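SusD superfamily protein (Bacteroides fragilis, PDB 3L22) probably binds glycans at the bacterial outer membrane for uptake, and can bind zinc ions. Local coordinates at residues Y87-I92 against Y129-L134; V123-Y128 against N204-R209. All blocks are in the same frame, centred on the assembly; numbering follows the deposited sequence.

Interaction 1: Y87-I92 against Y129-L134; sequences YAYLAI and YYLNNL
The ring of Y89 meets L131 at an oblique angle: methyl CD1 of L131 lies 3.7 Å from CE2 of Y89 and also touches CZ and OH. On the 129-134 side Y129 sets its CD2 over the centre of the Y130 ring, while amide nitrogen ND2 of N133 lies above one face of the Y129 ring, offset toward its rim. These groups belong to the mainly helical core of the SusD fold, whose helices are related to TPR repeats; here helix 79-103 packs against the C-terminal part of helix 113-131. No hydrogen bond crosses the contact. L131 alone carries the contact from its side. With CG anti to the carbonyl carbon (chi1 -64°) it extends toward helix 79-103, and the branch then splits between two sets of partners. CD2 goes to A88, 3.8 Å from its CB, where the small side chain lets the backbones approach to 7.7 Å between the CA atoms of A88 and L131. CD1, besides touching Y89, meets CD1 of I92 tip to tip at 4.1 Å. The phenol of Y89 combines this apolar contact with a polar one, since its OH is hydrogen-bonded to the carbonyl O of P149, and its ring also meets that of W85. N133 folds back on the preceding turn: its ND2 donates to O of Y129 at 2.8 Å, approaching from above the carbonyl plane, 36° out of it.

Interaction 2: V123-Y128 against N204-R209; sequences VRALAY and NMLKMR. With EDO (1,2-ethanediol), chain Z.
L126 and L206 meet through matching torsions: each carries CG anti to its own backbone N (chi1 -164° and -173°), beside the carbonyl carbon, and the two side chains cross obliquely between helices 113-131 and 200-213. Their CD1 methyls lie 4.0 Å apart. The other methyl of L206, CD2, presses on the backbone of the facing helix, 3.7 Å from N of L126, and also reaches CB of A125 at 3.9 Å. L206 is thus a single leucine set against A125 and L126, its CD1 meeting the L126 methyl while CD2 lies against the main chain and touches side-chain atoms of both residues. The small A125 leaves the backbone beside it accessible, and the CA atoms of L126 and L206 come within 7.4 Å. This is a buried contact of apolar side chains in the SusD-type helical core, with no hydrogen bond between the segments. At its margin K207, extended as far as CD and bent at chi3, brings NZ to a molecule of 1,2-ethanediol, probably from the crystallisation liquor. NZ donates to O1 of the diol at 2.8 Å and weakly to O2, and also bonds to the carbonyl O of L179, while the diol itself is held by O of L176. Charged groups nearby are paired outside the contact, R124 with D178 and R209 with E329. Helix 113-131 lies between neighbours: Y128 touches I92 of helix 79-103, A125 packs on I175 of helix 168-178, and M205 of helix 200-213 leans on helix 327-339.

Interactions 1 and 2 (centres 11 Å apart) use successive turns of helix 113-131, which packs on helix 79-103 through the first and on helix 200-213 through the second. CG1 of I92 lies 3.7 Å from CB of A127, and CD1 of L206 lies 3.6 Å from CG of Y129, so both partner helices also contact residues of the other's segment. A weak hydrogen bond joins OH of Y129 to NH1 of R209. H174, seen to bind zinc in this protein though none is bound to it in this chain, has its side chain about 8 Å from that of I92 and about 6 Å from that of A125; no touching residue is a known zinc ligand.

Interaction 1: Y87-I92 against Y129-L134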
# COMPACT_ATOMS: atom_id res chain seq x y z
N TYR A 87 10.47 2.28 -11.95
CA TYR A 87 10.45 0.88 -11.47
C TYR A 87 9.06 0.24 -11.48
O TYR A 87 8.97 -0.97 -11.66
CB TYR A 87 11.23 0.72 -10.14
CG TYR A 87 12.70 0.90 -10.45
CD1 TYR A 87 13.30 2.15 -10.40
CD2 TYR A 87 13.46 -0.17 -10.88
CE1 TYR A 87 14.62 2.32 -10.77
CE2 TYR A 87 14.77 -0.02 -11.27
CZ TYR A 87 15.34 1.22 -11.19
OH TYR A 87 16.63 1.37 -11.54
N ALA A 88 7.99 1.04 -11.30
CA ALA A 88 6.64 0.54 -11.50
C ALA A 88 6.46 0.07 -12.95
O ALA A 88 5.96 -1.01 -13.16
CB ALA A 88 5.56 1.59 -11.12
N TYR A 89 6.86 0.89 -13.92
CA TYR A 89 6.69 0.52 -15.33
C TYR A 89 7.61 -0.61 -15.74
O TYR A 89 7.19 -1.42 -16.58
CB TYR A 89 6.81 1.76 -16.29
CG TYR A 89 5.48 2.49 -16.38
CD1 TYR A 89 4.40 1.94 -17.09
CD2 TYR A 89 5.26 3.68 -15.70
CE1 TYR A 89 3.17 2.56 -17.12
CE2 TYR A 89 4.04 4.33 -15.75
CZ TYR A 89 2.99 3.77 -16.46
OH TYR A 89 1.78 4.42 -16.49
N LEU A 90 8.82 -0.70 -15.16
CA LEU A 90 9.65 -1.88 -15.36
C LEU A 90 8.95 -3.14 -14.86
O LEU A 90 8.92 -4.15 -15.56
CB LEU A 90 11.00 -1.79 -14.66
CG LEU A 90 12.12 -1.07 -15.39
CD1 LEU A 90 13.32 -0.83 -14.40
CD2 LEU A 90 12.56 -1.88 -16.69
N ALA A 91 8.42 -3.09 -13.66
CA ALA A 91 7.63 -4.22 -13.13
C ALA A 91 6.44 -4.56 -14.07
O ALA A 91 6.21 -5.72 -14.38
CB ALA A 91 7.14 -3.89 -11.71
N ILE A 92 5.72 -3.54 -14.54
CA ILE A 92 4.58 -3.75 -15.43
C ILE A 92 5.01 -4.43 -16.72
O ILE A 92 4.37 -5.39 -17.16
CB ILE A 92 3.84 -2.43 -15.67
CG1 ILE A 92 3.08 -2.04 -14.38
CG2 ILE A 92 2.88 -2.47 -16.90
CD1 ILE A 92 2.78 -0.53 -14.24
N TYR A 129 -2.18 0.24 -9.17
CA TYR A 129 -2.91 0.78 -8.04
C TYR A 129 -2.10 1.87 -7.31
O TYR A 129 -2.64 2.94 -6.96
CB TYR A 129 -3.31 -0.36 -7.07
CG TYR A 129 -3.74 0.12 -5.73
CD1 TYR A 129 -5.06 0.51 -5.50
CD2 TYR A 129 -2.85 0.18 -4.67
CE1 TYR A 129 -5.48 0.96 -4.27
CE2 TYR A 129 -3.27 0.65 -3.41
CZ TYR A 129 -4.57 1.02 -3.21
OH TYR A 129 -5.00 1.46 -1.97
N TYR A 130 -0.82 1.60 -7.07
CA TYR A 130 0.02 2.60 -6.43
C TYR A 130 0.25 3.85 -7.31
O TYR A 130 0.18 4.97 -6.80
CB TYR A 130 1.32 1.97 -5.93
CG TYR A 130 1.11 1.08 -4.70
CD1 TYR A 130 0.61 1.62 -3.52
CD2 TYR A 130 1.46 -0.26 -4.72
CE1 TYR A 130 0.44 0.84 -2.39
CE2 TYR A 130 1.29 -1.06 -3.61
CZ TYR A 130 0.79 -0.51 -2.44
OH TYR A 130 0.62 -1.28 -1.33
N LEU A 131 0.43 3.68 -8.62
CA LEU A 131 0.52 4.83 -9.52
C LEU A 131 -0.77 5.67 -9.48
O LEU A 131 -0.72 6.91 -9.47
CB LEU A 131 0.82 4.38 -10.95
CG LEU A 131 2.14 3.67 -11.27
CD1 LEU A 131 2.13 3.23 -12.74
CD2 LEU A 131 3.35 4.62 -10.94
N ASN A 132 -1.91 5.00 -9.34
CA ASN A 132 -3.21 5.67 -9.36
C ASN A 132 -3.45 6.47 -8.08
O ASN A 132 -4.42 7.21 -8.01
CB ASN A 132 -4.36 4.66 -9.53
CG ASN A 132 -5.44 5.12 -10.50
OD1 ASN A 132 -5.17 5.91 -11.40
ND2 ASN A 132 -6.68 4.61 -10.32
N ASN A 133 -2.62 6.26 -7.06
CA ASN A 133 -2.69 7.00 -5.81
C ASN A 133 -1.57 8.03 -5.63
O ASN A 133 -1.36 8.53 -4.51
CB ASN A 133 -2.71 6.01 -4.64
CG ASN A 133 -4.07 5.36 -4.46
OD1 ASN A 133 -4.98 6.00 -3.91
ND2 ASN A 133 -4.23 4.12 -4.94
N LEU A 134 -0.92 8.40 -6.74
CA LEU A 134 0.09 9.47 -6.78
C LEU A 134 -0.18 10.55 -7.85
O LEU A 134 -0.14 11.74 -7.54
CB LEU A 134 1.49 8.90 -6.96
CG LEU A 134 2.01 8.09 -5.76
CD1 LEU A 134 3.23 7.24 -6.16
CD2 LEU A 134 2.29 9.03 -4.57

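Interaction 2: V123-Y128 against N204-R209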
# COMPACT_ATOMS: atom_id res chain seq x y z
N VAL A 123 0.29 -8.73 -9.63
CA VAL A 123 1.45 -7.86 -9.55
C VAL A 123 1.28 -6.61 -10.45
O VAL A 123 1.50 -5.50 -9.99
CB VAL A 123 2.74 -8.62 -9.85
CG1 VAL A 123 3.94 -7.69 -9.89
CG2 VAL A 123 2.95 -9.72 -8.79
N ARG A 124 0.77 -6.79 -11.68
CA ARG A 124 0.51 -5.64 -12.55
C ARG A 124 -0.57 -4.75 -11.95
O ARG A 124 -0.43 -3.53 -11.95
CB ARG A 124 0.10 -6.11 -13.92
CG ARG A 124 -0.13 -4.99 -14.92
CD ARG A 124 -0.19 -5.56 -16.33
NE ARG A 124 -1.37 -6.38 -16.54
CZ ARG A 124 -1.58 -7.13 -17.63
NH1 ARG A 124 -0.70 -7.17 -18.65
NH2 ARG A 124 -2.72 -7.79 -17.74
N ALA A 125 -1.60 -5.36 -11.37
CA ALA A 125 -2.71 -4.64 -10.77
C ALA A 125 -2.23 -3.78 -9.58
O ALA A 125 -2.59 -2.59 -9.46
CB ALA A 125 -3.83 -5.64 -10.33
N LEU A 126 -1.38 -4.37 -8.75
CA LEU A 126 -0.82 -3.66 -7.62
C LEU A 126 0.05 -2.45 -8.05
O LEU A 126 -0.01 -1.34 -7.44
CB LEU A 126 -0.03 -4.65 -6.73
CG LEU A 126 0.32 -4.20 -5.32
CD1 LEU A 126 -0.92 -3.74 -4.49
CD2 LEU A 126 1.13 -5.28 -4.56
N ALA A 127 0.85 -2.65 -9.09
CA ALA A 127 1.72 -1.59 -9.57
C ALA A 127 0.87 -0.40 -10.05
O ALA A 127 1.09 0.75 -9.64
CB ALA A 127 2.62 -2.11 -10.67
N TYR A 128 -0.14 -0.69 -10.88
CA TYR A 128 -1.05 0.37 -11.34
C TYR A 128 -1.82 1.02 -10.19
O TYR A 128 -2.08 2.23 -10.23
CB TYR A 128 -2.02 -0.15 -12.42
CG TYR A 128 -1.40 -0.16 -13.79
CD1 TYR A 128 -1.05 1.05 -14.40
CD2 TYR A 128 -1.13 -1.35 -14.48
CE1 TYR A 128 -0.45 1.08 -15.64
CE2 TYR A 128 -0.52 -1.32 -15.76
CZ TYR A 128 -0.19 -0.10 -16.32
OH TYR A 128 0.42 -0.01 -17.54
N ASN A 204 -8.52 -10.14 -3.34
CA ASN A 204 -9.75 -9.57 -2.80
C ASN A 204 -9.51 -8.34 -1.94
O ASN A 204 -10.32 -7.40 -1.95
CB ASN A 204 -10.53 -10.64 -2.02
CG ASN A 204 -11.28 -11.60 -2.95
OD1 ASN A 204 -11.91 -11.15 -3.90
ND2 ASN A 204 -11.27 -12.92 -2.65
N MSE A 205 -8.39 -8.30 -1.23
CA MSE A 205 -8.01 -7.09 -0.48
C MSE A 205 -7.77 -5.93 -1.46
O MSE A 205 -8.23 -4.81 -1.21
CB MSE A 205 -6.75 -7.32 0.36
CG MSE A 205 -6.99 -8.14 1.60
SE MSE A 205 -8.22 -7.25 2.82
CE MSE A 205 -7.07 -5.70 3.31
N LEU A 206 -7.08 -6.19 -2.57
CA LEU A 206 -6.81 -5.12 -3.54
C LEU A 206 -8.14 -4.67 -4.19
O LEU A 206 -8.36 -3.47 -4.42
CB LEU A 206 -5.80 -5.57 -4.62
CG LEU A 206 -5.30 -4.50 -5.60
CD1 LEU A 206 -4.86 -3.21 -4.87
CD2 LEU A 206 -4.17 -5.05 -6.49
N LYS A 207 -8.99 -5.64 -4.49
CA LYS A 207 -10.29 -5.37 -5.08
C LYS A 207 -11.10 -4.52 -4.09
O LYS A 207 -11.69 -3.51 -4.46
CB LYS A 207 -10.97 -6.69 -5.39
CG LYS A 207 -12.23 -6.63 -6.19
CD LYS A 207 -12.79 -8.04 -6.55
CE LYS A 207 -11.92 -8.83 -7.50
NZ LYS A 207 -12.63 -10.01 -8.10
N MSE A 208 -11.07 -4.87 -2.81
CA MSE A 208 -11.75 -4.05 -1.84
C MSE A 208 -11.23 -2.62 -1.81
O MSE A 208 -12.03 -1.69 -1.80
CB MSE A 208 -11.70 -4.64 -0.45
CG MSE A 208 -12.37 -3.73 0.57
SE MSE A 208 -12.83 -4.56 2.28
CE MSE A 208 -11.25 -5.24 2.55
N ARG A 209 -9.90 -2.44 -1.79
CA ARG A 209 -9.34 -1.10 -1.81
C ARG A 209 -9.78 -0.30 -3.02
O ARG A 209 -10.08 0.89 -2.90
CB ARG A 209 -7.81 -1.14 -1.75
CG ARG A 209 -7.25 -1.56 -0.41
CD ARG A 209 -5.82 -1.03 -0.29
NE ARG A 209 -5.04 -1.46 0.85
CZ ARG A 209 -3.77 -1.11 1.05
NH1 ARG A 209 -3.14 -0.31 0.19
NH2 ARG A 209 -3.14 -1.55 2.12
C1 EDO Z . -15.08 -8.16 -10.58
O1 EDO Z . -14.91 -9.08 -9.51
C2 EDO Z . -13.85 -7.42 -11.03
O2 EDO Z . -12.62 -7.86 -10.46